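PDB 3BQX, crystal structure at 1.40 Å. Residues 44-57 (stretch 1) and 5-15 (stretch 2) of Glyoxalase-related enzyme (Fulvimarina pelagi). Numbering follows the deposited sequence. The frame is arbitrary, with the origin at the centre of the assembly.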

# COMPACT_ATOMS: atom_id res chain seq x y z
N ASN A 44 8.29 5.84 5.26
CA ASN A 44 8.40 7.24 4.84
C ASN A 44 7.08 7.99 4.82
O ASN A 44 6.56 8.34 3.76
CB ASN A 44 9.06 7.31 3.45
CG ASN A 44 8.38 6.40 2.43
OD1 ASN A 44 8.18 5.22 2.70
ND2 ASN A 44 8.05 6.94 1.27
N GLY A 45 6.53 8.23 6.00
CA GLY A 45 5.27 8.95 6.09
C GLY A 45 4.09 8.12 6.53
O GLY A 45 3.00 8.65 6.77
N PHE A 46 4.30 6.81 6.66
CA PHE A 46 3.23 5.89 7.03
C PHE A 46 3.85 4.66 7.66
O PHE A 46 5.08 4.53 7.73
CB PHE A 46 2.45 5.49 5.78
CG PHE A 46 3.24 4.63 4.83
CD1 PHE A 46 3.15 3.24 4.90
CD2 PHE A 46 4.13 5.20 3.92
CE1 PHE A 46 3.93 2.43 4.07
CE2 PHE A 46 4.91 4.39 3.09
CZ PHE A 46 4.81 3.01 3.18
N VAL A 47 2.99 3.75 8.10
CA VAL A 47 3.42 2.50 8.73
C VAL A 47 3.04 1.31 7.86
O VAL A 47 1.96 1.28 7.27
CB VAL A 47 2.73 2.34 10.10
CG1 VAL A 47 3.16 1.05 10.77
CG2 VAL A 47 3.07 3.53 10.98
N LEU A 48 3.95 0.34 7.75
CA LEU A 48 3.70 -0.89 7.01
C LEU A 48 3.43 -1.94 8.08
O LEU A 48 4.22 -2.10 9.02
CB LEU A 48 4.93 -1.31 6.19
CG LEU A 48 4.87 -2.74 5.61
CD1 LEU A 48 3.79 -2.82 4.54
CD2 LEU A 48 6.22 -3.11 5.01
N ALA A 49 2.30 -2.63 7.97
CA ALA A 49 1.95 -3.66 8.92
C ALA A 49 1.78 -5.00 8.23
O ALA A 49 1.26 -5.05 7.12
CB ALA A 49 0.65 -3.30 9.62
N THR A 50 2.26 -6.06 8.87
CA THR A 50 2.09 -7.42 8.36
C THR A 50 1.33 -8.12 9.49
O THR A 50 1.87 -8.37 10.57
CB THR A 50 3.44 -8.11 8.07
OG1 THR A 50 4.24 -8.14 9.26
CG2 THR A 50 4.18 -7.36 6.99
N TRP A 51 0.05 -8.39 9.24
CA TRP A 51 -0.88 -8.96 10.21
C TRP A 51 -1.33 -10.35 9.77
O TRP A 51 -1.63 -10.56 8.60
CB TRP A 51 -2.08 -8.02 10.27
CG TRP A 51 -2.93 -8.06 11.48
CD1 TRP A 51 -2.69 -8.73 12.64
CD2 TRP A 51 -4.13 -7.31 11.69
NE1 TRP A 51 -3.66 -8.43 13.57
CE2 TRP A 51 -4.56 -7.56 13.01
CE3 TRP A 51 -4.88 -6.44 10.88
CZ2 TRP A 51 -5.71 -6.98 13.55
CZ3 TRP A 51 -6.02 -5.86 11.42
CH2 TRP A 51 -6.42 -6.13 12.74
N LEU A 52 -1.39 -11.31 10.71
CA LEU A 52 -1.87 -12.64 10.35
C LEU A 52 -3.24 -12.48 9.70
O LEU A 52 -4.10 -11.77 10.23
CB LEU A 52 -1.98 -13.53 11.59
CG LEU A 52 -0.65 -13.95 12.22
CD1 LEU A 52 -0.91 -14.77 13.46
CD2 LEU A 52 0.16 -14.74 11.20
N VAL A 53 -3.44 -13.14 8.56
CA VAL A 53 -4.69 -13.04 7.82
C VAL A 53 -5.96 -13.27 8.64
O VAL A 53 -6.94 -12.54 8.47
CB VAL A 53 -4.71 -14.00 6.62
CG1 VAL A 53 -5.92 -13.71 5.74
CG2 VAL A 53 -3.44 -13.87 5.82
N GLN A 54 -5.96 -14.26 9.52
CA GLN A 54 -7.15 -14.54 10.32
C GLN A 54 -7.58 -13.30 11.10
O GLN A 54 -8.76 -12.99 11.19
CB GLN A 54 -6.89 -15.67 11.33
CG GLN A 54 -6.14 -16.88 10.82
CD GLN A 54 -4.64 -16.75 11.01
OE1 GLN A 54 -3.95 -16.13 10.20
NE2 GLN A 54 -4.12 -17.33 12.09
N ASN A 55 -6.60 -12.60 11.67
CA ASN A 55 -6.85 -11.40 12.45
C ASN A 55 -7.33 -10.24 11.58
O ASN A 55 -8.23 -9.49 11.98
CB ASN A 55 -5.58 -11.01 13.22
CG ASN A 55 -5.21 -12.03 14.28
OD1 ASN A 55 -5.87 -12.14 15.31
ND2 ASN A 55 -4.16 -12.80 14.02
N LEU A 56 -6.75 -10.10 10.40
CA LEU A 56 -7.17 -9.03 9.50
C LEU A 56 -8.62 -9.27 9.10
O LEU A 56 -9.45 -8.37 9.15
CB LEU A 56 -6.29 -9.00 8.25
CG LEU A 56 -6.76 -8.11 7.10
CD1 LEU A 56 -6.91 -6.66 7.55
CD2 LEU A 56 -5.76 -8.22 5.96
N GLN A 57 -8.92 -10.51 8.71
CA GLN A 57 -10.27 -10.88 8.29
C GLN A 57 -11.27 -10.63 9.40
O GLN A 57 -12.39 -10.17 9.16
CB GLN A 57 -10.29 -12.36 7.89
CG GLN A 57 -11.62 -12.85 7.37
CD GLN A 57 -11.57 -14.31 6.96
OE1 GLN A 57 -11.44 -15.20 7.80
NE2 GLN A 57 -11.68 -14.56 5.66
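Stretch 2, residues 5-15: QVAVITLGIGD

What holds stretch 2 against stretch 1? A ladder of seven backbone hydrogen bonds does, and its pattern is that of a parallel sheet: odd-numbered residues of the two stretches bond alternately to one another, the ladder starting at Ala-7, just before strand 8-13, and ending at Val-53, just past strand 47-52. Val-47 N donates to Ala-7 O at 3.0 Å, and Ile-9 N returns a bond to Val-47 O at 2.9 Å. Ala-49 N then reaches Ile-9 O at 2.8 Å, nearly straight at 175°, and Leu-11 N reaches Ala-49 O, also at 2.8 Å. Trp-51 N to Leu-11 O (3.0 Å) and Ile-13 N to Trp-51 O (2.9 Å) continue the series, which Val-53 N closes on Ile-13 O at 2.9 Å.

How does stretch 2 run? Residues 8-13 form an extended strand whose direction lies 32° from that of strand 47-52, a signed crossing angle of -32°, with the axes approaching to 4.5 Å. The register pairs Val-8 with Val-47, Ile-9 with Leu-48, Thr-10 with Ala-49, Leu-11 with Thr-50, Gly-12 with Trp-51 and Ile-13 with Leu-52. Between the hydrogen bonds, CA-H groups also face carbonyls, as where Val-8 CA lies 3.1 Å from Val-47 O.

What happens where strand 47-52 gives way to a helix? Leu-52 occupies the N-cap position, and Val-53, already in the helix, still spends its N-H on the neighbouring strand. The helix runs at 127° to strand 8-13. Gly-12 suits this corner: a CB there would lie tight against Val-53 CG2 and Leu-56 CD2, whereas its own CA sits 4.0 Å from Leu-56 CD2. Farther out, one water donates to both Gly-14 O at 3.0 Å and Gln-54 OE1 at 2.8 Å, bridging the stretches.

Which side chains fill the space around the ladder? Ile-9 and Leu-11 share a face with Leu-48 and Thr-50; there Leu-48 CD1 lies 4.1 Å from Ile-9 CB and equally far from Leu-11 CD1. Phe-46, just before its strand, adds the tightest apolar contact, its CE1 meeting Ile-9 CD1 at 3.3 Å. The other face carries Val-8 and Thr-10 beside Val-47, Ala-49 and Trp-51, with Ala-49 CB 4.0 Å from Val-8 CG1. Thr-10 CG2 lies at the edge of the Trp-51 ring, though its closest approach to that residue is to Trp-51 CB, at 4.0 Å. Ile-13, the residue most covered by stretch 1, brings its CD1 to 3.8 Å from Thr-50 CB.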

# COMPACT_ATOMS: atom_id res chain seq x y z
N GLN A 5 -3.74 11.15 2.18
CA GLN A 5 -2.93 10.39 3.11
C GLN A 5 -3.30 8.92 3.28
O GLN A 5 -4.47 8.54 3.27
CB GLN A 5 -3.00 11.07 4.49
CG GLN A 5 -2.36 10.31 5.65
CD GLN A 5 -3.37 9.94 6.74
OE1 GLN A 5 -4.10 8.96 6.64
NE2 GLN A 5 -3.41 10.75 7.79
N VAL A 6 -2.26 8.10 3.43
CA VAL A 6 -2.42 6.69 3.72
C VAL A 6 -1.62 6.60 5.01
O VAL A 6 -0.46 6.99 5.04
CB VAL A 6 -1.78 5.77 2.66
CG1 VAL A 6 -1.66 4.34 3.21
CG2 VAL A 6 -2.65 5.76 1.41
N ALA A 7 -2.26 6.14 6.08
CA ALA A 7 -1.62 6.03 7.39
C ALA A 7 -0.94 4.68 7.59
O ALA A 7 0.11 4.59 8.23
CB ALA A 7 -2.66 6.25 8.49
N VAL A 8 -1.54 3.63 7.06
CA VAL A 8 -1.00 2.28 7.21
C VAL A 8 -1.29 1.43 6.00
O VAL A 8 -2.38 1.51 5.43
CB VAL A 8 -1.65 1.54 8.41
CG1 VAL A 8 -0.96 0.21 8.64
CG2 VAL A 8 -1.62 2.39 9.66
N ILE A 9 -0.30 0.64 5.59
CA ILE A 9 -0.48 -0.32 4.50
C ILE A 9 -0.44 -1.63 5.28
O ILE A 9 0.57 -1.95 5.91
CB ILE A 9 0.70 -0.38 3.50
CG1 ILE A 9 0.83 0.95 2.76
CG2 ILE A 9 0.49 -1.54 2.52
CD1 ILE A 9 2.03 0.99 1.81
N THR A 10 -1.53 -2.38 5.28
CA THR A 10 -1.55 -3.64 6.01
C THR A 10 -1.60 -4.80 5.05
O THR A 10 -2.48 -4.88 4.19
CB THR A 10 -2.77 -3.73 6.94
OG1 THR A 10 -2.69 -2.70 7.92
CG2 THR A 10 -2.81 -5.07 7.65
N LEU A 11 -0.63 -5.70 5.18
CA LEU A 11 -0.57 -6.89 4.34
C LEU A 11 -0.94 -8.08 5.19
O LEU A 11 -0.42 -8.24 6.29
CB LEU A 11 0.84 -7.10 3.79
CG LEU A 11 1.40 -5.93 2.98
CD1 LEU A 11 2.83 -6.23 2.55
CD2 LEU A 11 0.50 -5.69 1.76
N GLY A 12 -1.84 -8.92 4.69
CA GLY A 12 -2.23 -10.12 5.41
C GLY A 12 -1.18 -11.18 5.15
O GLY A 12 -0.82 -11.42 3.99
N ILE A 13 -0.70 -11.83 6.20
CA ILE A 13 0.34 -12.86 6.07
C ILE A 13 -0.02 -14.15 6.79
O ILE A 13 -0.93 -14.18 7.62
CB ILE A 13 1.69 -12.33 6.61
CG1 ILE A 13 1.55 -12.00 8.10
CG2 ILE A 13 2.11 -11.09 5.82
CD1 ILE A 13 2.89 -11.82 8.81
N GLY A 14 0.70 -15.22 6.48
CA GLY A 14 0.42 -16.50 7.11
C GLY A 14 1.37 -16.88 8.23
O GLY A 14 0.99 -17.59 9.16
N ASP A 15 2.61 -16.40 8.15
CA ASP A 15 3.62 -16.72 9.16
C ASP A 15 4.52 -15.53 9.46
O ASP A 15 5.22 -15.04 8.57
CB ASP A 15 4.47 -17.89 8.67
CG ASP A 15 5.44 -18.39 9.71
OD1 ASP A 15 5.00 -19.08 10.66
OD2 ASP A 15 6.65 -18.08 9.60
O HOH W 1 -1.93 -17.97 9.71